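Long-range contact in ErfK/YbiS/YcfS/YnhG family protein (PDB 4LPQ), which probably cross-links cell-wall peptidoglycan as an L,D-transpeptidase, with a putative peptidoglycan-binding domain ahead of its catalytic domain: residues R13-L27 with K36-V49. Sequence-based numbering, arbitrary orientation. Where two conformers were deposited one is given.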
# COMPACT_ATOMS: atom_id res chain seq x y z
N ARG A 13 7.25 -10.86 -11.68
CA ARG A 13 6.08 -11.72 -11.49
C ARG A 13 6.23 -12.99 -12.31
O ARG A 13 6.56 -12.93 -13.49
CB ARG A 13 4.83 -10.94 -11.94
CG ARG A 13 3.54 -11.72 -11.73
CD ARG A 13 3.13 -11.82 -10.29
NE ARG A 13 1.93 -12.62 -10.05
CZ ARG A 13 0.71 -12.12 -10.07
NH1 ARG A 13 0.53 -10.84 -10.21
NH2 ARG A 13 -0.33 -12.93 -9.90
N GLY A 14 6.04 -14.14 -11.65
CA GLY A 14 6.13 -15.44 -12.28
C GLY A 14 7.46 -16.11 -12.01
O GLY A 14 7.59 -17.30 -12.28
N SER A 15 8.46 -15.35 -11.62
CA SER A 15 9.77 -15.94 -11.33
C SER A 15 9.67 -16.88 -10.12
O SER A 15 8.85 -16.68 -9.19
CB SER A 15 10.78 -14.84 -10.94
OG SER A 15 11.10 -13.94 -11.98
N THR A 16 10.61 -17.84 -10.07
CA THR A 16 10.78 -18.68 -8.88
C THR A 16 12.26 -18.95 -8.68
O THR A 16 13.09 -18.87 -9.61
CB THR A 16 10.05 -20.03 -9.16
OG1 THR A 16 9.84 -20.82 -7.99
CG2 THR A 16 10.88 -20.87 -10.02
N GLY A 17 12.57 -19.27 -7.45
CA GLY A 17 13.92 -19.65 -7.15
C GLY A 17 14.56 -18.91 -5.98
O GLY A 17 13.93 -18.07 -5.35
N PRO A 18 15.82 -19.23 -5.71
CA PRO A 18 16.55 -18.71 -4.60
C PRO A 18 16.59 -17.19 -4.63
O PRO A 18 16.61 -16.57 -3.56
CB PRO A 18 17.91 -19.33 -4.74
CG PRO A 18 17.99 -19.93 -6.07
CD PRO A 18 16.61 -20.24 -6.44
N GLU A 19 16.75 -16.59 -5.80
CA GLU A 19 16.81 -15.13 -5.83
C GLU A 19 15.47 -14.49 -5.44
O GLU A 19 15.45 -13.42 -4.85
CB GLU A 19 17.39 -14.62 -7.12
CG GLU A 19 18.88 -15.08 -7.17
CD GLU A 19 19.71 -14.74 -5.80
OE1 GLU A 19 19.77 -13.46 -5.55
OE2 GLU A 19 20.28 -15.72 -5.03
N VAL A 20 14.37 -15.16 -5.79
CA VAL A 20 13.07 -14.69 -5.36
C VAL A 20 12.96 -14.81 -3.84
O VAL A 20 12.48 -13.91 -3.15
CB VAL A 20 11.95 -15.43 -6.03
CG1 VAL A 20 10.60 -15.04 -5.46
CG2 VAL A 20 11.97 -15.17 -7.51
N LEU A 21 13.35 -15.96 -3.29
CA LEU A 21 13.32 -16.18 -1.86
C LEU A 21 14.08 -15.06 -1.09
O LEU A 21 13.60 -14.47 -0.13
CB LEU A 21 13.85 -17.57 -1.50
CG LEU A 21 13.86 -17.86 0.02
CD1 LEU A 21 12.52 -18.00 0.44
CD2 LEU A 21 14.50 -19.19 0.23
N ALA A 22 15.29 -14.76 -1.61
CA ALA A 22 16.11 -13.72 -1.02
C ALA A 22 15.48 -12.35 -1.09
O ALA A 22 15.48 -11.62 -0.09
CB ALA A 22 17.48 -13.72 -1.70
N LEU A 23 14.84 -12.05 -2.21
CA LEU A 23 14.12 -10.81 -2.34
C LEU A 23 12.97 -10.73 -1.34
O LEU A 23 12.80 -9.69 -0.68
CB LEU A 23 13.55 -10.77 -3.75
CG LEU A 23 12.49 -9.68 -3.99
CD1 LEU A 23 13.10 -8.26 -3.94
CD2 LEU A 23 11.85 -9.92 -5.40
N GLN A 24 12.18 -11.78 -1.21
CA GLN A 24 11.05 -11.76 -0.35
C GLN A 24 11.53 -11.55 1.09
O GLN A 24 10.90 -10.80 1.85
CB GLN A 24 10.28 -13.06 -0.44
CG GLN A 24 9.61 -13.22 -1.78
CD GLN A 24 9.12 -14.66 -2.00
OE1 GLN A 24 9.75 -15.64 -1.58
NE2 GLN A 24 7.99 -14.82 -2.70
N GLN A 25 12.60 -12.26 1.49
CA GLN A 25 13.10 -12.09 2.83
C GLN A 25 13.63 -10.69 3.11
O GLN A 25 13.45 -10.14 4.20
CB GLN A 25 14.10 -13.16 3.18
CG GLN A 25 14.34 -13.24 4.64
CD GLN A 25 13.14 -13.57 5.49
OE1 GLN A 25 12.45 -14.60 5.33
NE2 GLN A 25 12.87 -12.66 6.43
N ARG A 26 14.32 -10.10 2.13
CA ARG A 26 14.82 -8.77 2.30
C ARG A 26 13.70 -7.71 2.43
O ARG A 26 13.74 -6.85 3.33
CB ARG A 26 15.72 -8.43 1.12
CG ARG A 26 16.33 -7.06 1.14
CD ARG A 26 17.20 -6.87 2.39
NE ARG A 26 17.99 -5.68 2.23
CZ ARG A 26 18.64 -5.08 3.23
NH1 ARG A 26 18.54 -5.55 4.48
NH2 ARG A 26 19.38 -3.99 3.04
N LEU A 27 12.67 -7.85 1.59
CA LEU A 27 11.50 -7.02 1.72
C LEU A 27 10.88 -7.13 3.10
O LEU A 27 10.55 -6.13 3.75
CB LEU A 27 10.48 -7.34 0.63
CG LEU A 27 10.89 -6.94 -0.78
CD1 LEU A 27 10.03 -7.63 -1.78
CD2 LEU A 27 10.83 -5.42 -0.97
N LYS A 36 5.04 -14.25 3.31
CA LYS A 36 5.72 -15.52 3.02
C LYS A 36 6.92 -15.31 2.16
O LYS A 36 6.91 -14.57 1.17
CB LYS A 36 4.80 -16.38 2.16
CG LYS A 36 3.64 -17.00 2.85
CD LYS A 36 3.18 -18.25 2.11
CE LYS A 36 2.79 -17.90 0.69
NZ LYS A 36 1.78 -18.88 0.27
N ALA A 37 8.03 -15.91 2.57
CA ALA A 37 9.22 -16.01 1.73
C ALA A 37 9.31 -17.45 1.29
O ALA A 37 9.86 -18.28 2.02
CB ALA A 37 10.46 -15.59 2.45
N ASP A 38 8.71 -17.77 0.17
CA ASP A 38 8.61 -19.11 -0.35
C ASP A 38 9.28 -19.37 -1.68
O ASP A 38 9.27 -20.50 -2.20
CB ASP A 38 7.13 -19.56 -0.46
CG ASP A 38 6.30 -18.72 -1.45
OD1 ASP A 38 6.84 -17.78 -2.06
OD2 ASP A 38 5.11 -19.09 -1.61
N GLY A 39 9.85 -18.33 -2.29
CA GLY A 39 10.55 -18.44 -3.55
C GLY A 39 9.69 -18.34 -4.78
O GLY A 39 10.24 -18.46 -5.91
N ASP A 40 8.40 -18.04 -4.63
CA ASP A 40 7.52 -17.86 -5.78
C ASP A 40 7.01 -16.43 -5.85
O ASP A 40 6.36 -15.97 -4.93
CB ASP A 40 6.33 -18.78 -5.69
CG ASP A 40 6.72 -20.23 -5.82
OD1 ASP A 40 7.72 -20.62 -6.44
OD2 ASP A 40 5.93 -21.13 -5.35
N TYR A 41 7.33 -15.72 -6.92
CA TYR A 41 6.92 -14.32 -7.06
C TYR A 41 5.51 -14.27 -7.65
O TYR A 41 5.32 -14.26 -8.87
CB TYR A 41 7.93 -13.58 -7.86
CG TYR A 41 7.83 -12.09 -7.97
CD1 TYR A 41 6.62 -11.43 -7.97
CD2 TYR A 41 8.98 -11.31 -8.09
CE1 TYR A 41 6.53 -10.07 -8.23
CE2 TYR A 41 8.94 -9.95 -8.34
CZ TYR A 41 7.71 -9.34 -8.39
OH TYR A 41 7.60 -7.98 -8.64
N GLY A 42 4.53 -14.27 -6.75
CA GLY A 42 3.16 -14.13 -7.05
C GLY A 42 2.56 -12.80 -6.73
O GLY A 42 3.29 -11.79 -6.64
N TRP A 43 1.24 -12.75 -6.60
CA TRP A 43 0.54 -11.51 -6.38
C TRP A 43 0.96 -10.75 -5.14
O TRP A 43 1.08 -9.51 -5.15
CB TRP A 43 -0.97 -11.77 -6.41
CG TRP A 43 -1.86 -10.63 -6.52
CD1 TRP A 43 -2.48 -10.16 -7.62
CD2 TRP A 43 -2.36 -9.84 -5.43
NE1 TRP A 43 -3.27 -9.06 -7.33
CE2 TRP A 43 -3.22 -8.87 -5.97
CE3 TRP A 43 -2.12 -9.82 -4.04
CZ2 TRP A 43 -3.84 -7.90 -5.22
CZ3 TRP A 43 -2.81 -8.87 -3.27
CH2 TRP A 43 -3.61 -7.91 -3.88
N ALA A 44 1.13 -11.51 -4.03
CA ALA A 44 1.48 -10.89 -2.78
C ALA A 44 2.88 -10.26 -2.84
O ALA A 44 3.13 -9.15 -2.36
CB ALA A 44 1.38 -11.90 -1.66
N THR A 45 3.78 -10.97 -3.48
CA THR A 45 5.11 -10.44 -3.67
C THR A 45 5.11 -9.21 -4.56
O THR A 45 5.81 -8.23 -4.33
CB THR A 45 6.08 -11.53 -4.24
OG1 THR A 45 6.18 -12.59 -3.31
CG2 THR A 45 7.47 -10.99 -4.50
N GLN A 46 4.22 -9.23 -5.58
CA GLN A 46 4.08 -8.06 -6.43
C GLN A 46 3.73 -6.84 -5.66
O GLN A 46 4.26 -5.74 -5.92
CB GLN A 46 3.04 -8.36 -7.53
CG GLN A 46 2.87 -7.25 -8.54
CD GLN A 46 4.05 -7.24 -9.39
OE1 GLN A 46 4.05 -7.77 -10.45
NE2 GLN A 46 5.10 -6.57 -8.93
N GLN A 47 2.78 -6.94 -4.74
CA GLN A 47 2.39 -5.80 -3.93
C GLN A 47 3.60 -5.22 -3.17
O GLN A 47 3.79 -4.02 -3.12
CB GLN A 47 1.27 -6.15 -2.95
CG GLN A 47 -0.06 -6.47 -3.61
CD GLN A 47 -0.67 -5.23 -4.21
OE1 GLN A 47 -0.90 -5.18 -5.51
NE2 GLN A 47 -0.94 -4.30 -3.43
N ALA A 48 4.40 -6.13 -2.62
CA ALA A 48 5.57 -5.66 -1.85
C ALA A 48 6.63 -5.02 -2.71
O ALA A 48 7.25 -4.02 -2.35
CB ALA A 48 6.17 -6.81 -1.06
N VAL A 49 6.90 -5.63 -3.90
CA VAL A 49 7.85 -5.00 -4.83
C VAL A 49 7.43 -3.63 -5.30
O VAL A 49 8.22 -2.71 -5.39
CB VAL A 49 8.20 -5.94 -6.02
CG1 VAL A 49 9.10 -5.29 -7.05
CG2 VAL A 49 8.88 -7.22 -5.50
O HOH W 1 1.59 -8.61 -11.63
O HOH W 2 6.81 -8.22 -11.72
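Arg-13 lies across one face of the Tyr-41 ring, its backbone N 3.5 Å above the plane and over the centre. CG2 of Thr-45 covers the opposite face, offset toward the rim. Gln-46 NE2 sits in the ring plane at its edge. Tyr-41 has CG anti to its own N (chi1 -171°), which sets its ring between Arg-13 and Thr-45. Both segments belong to the putative peptidoglycan-binding domain, a small helical unit. The loop before each helix pairs with the other, and segments 18-27 and 43-49 of the two helices cross at 55°. The Arg-13 guanidinium lays one face over the backbone at Gly-42 and Trp-43 N, while Tyr-41 O lies at its edge, near the plane. Its plane is perpendicular to the Trp-43 ring. One water joins Arg-13 N to Gln-46 OE1.

The loops are tied by backbone bonds from Gly-14 N to Tyr-41 O, Tyr-41 N to Ser-15 O and Gly-17 N to Gly-39 O. On the helical side, CD2 of Leu-23 and CD1 of Leu-27 both meet Val-49 CG2, and Leu-72 of helix 66-74 packs on both leucines.

Gln-24 is buried and reaches into the 36-49 loop, its chain extended beyond CG (chi2 166°). Its OE1 accepts from Gly-39 N at 2.8 Å. Its NE2 gives a nearly straight bond to Thr-45 OG1 (2.9 Å), close to the amide plane. NE2 also donates a hydrogen bond to Asp-38 OD1 at 3.2 Å, tilted from that plane. Asp-38 OD1 closes an Asx turn by accepting from Asp-40 N at 3.0 Å. A leucine here would probably leave Gly-39 N and Thr-45 OG1 without their Gln-24 partners, and Asp-38 OD1 with Asp-40 N but not the amide. Gln-24 NE2 and Asp-40 N reach Asp-38 OD1 from opposite faces of the carboxylate.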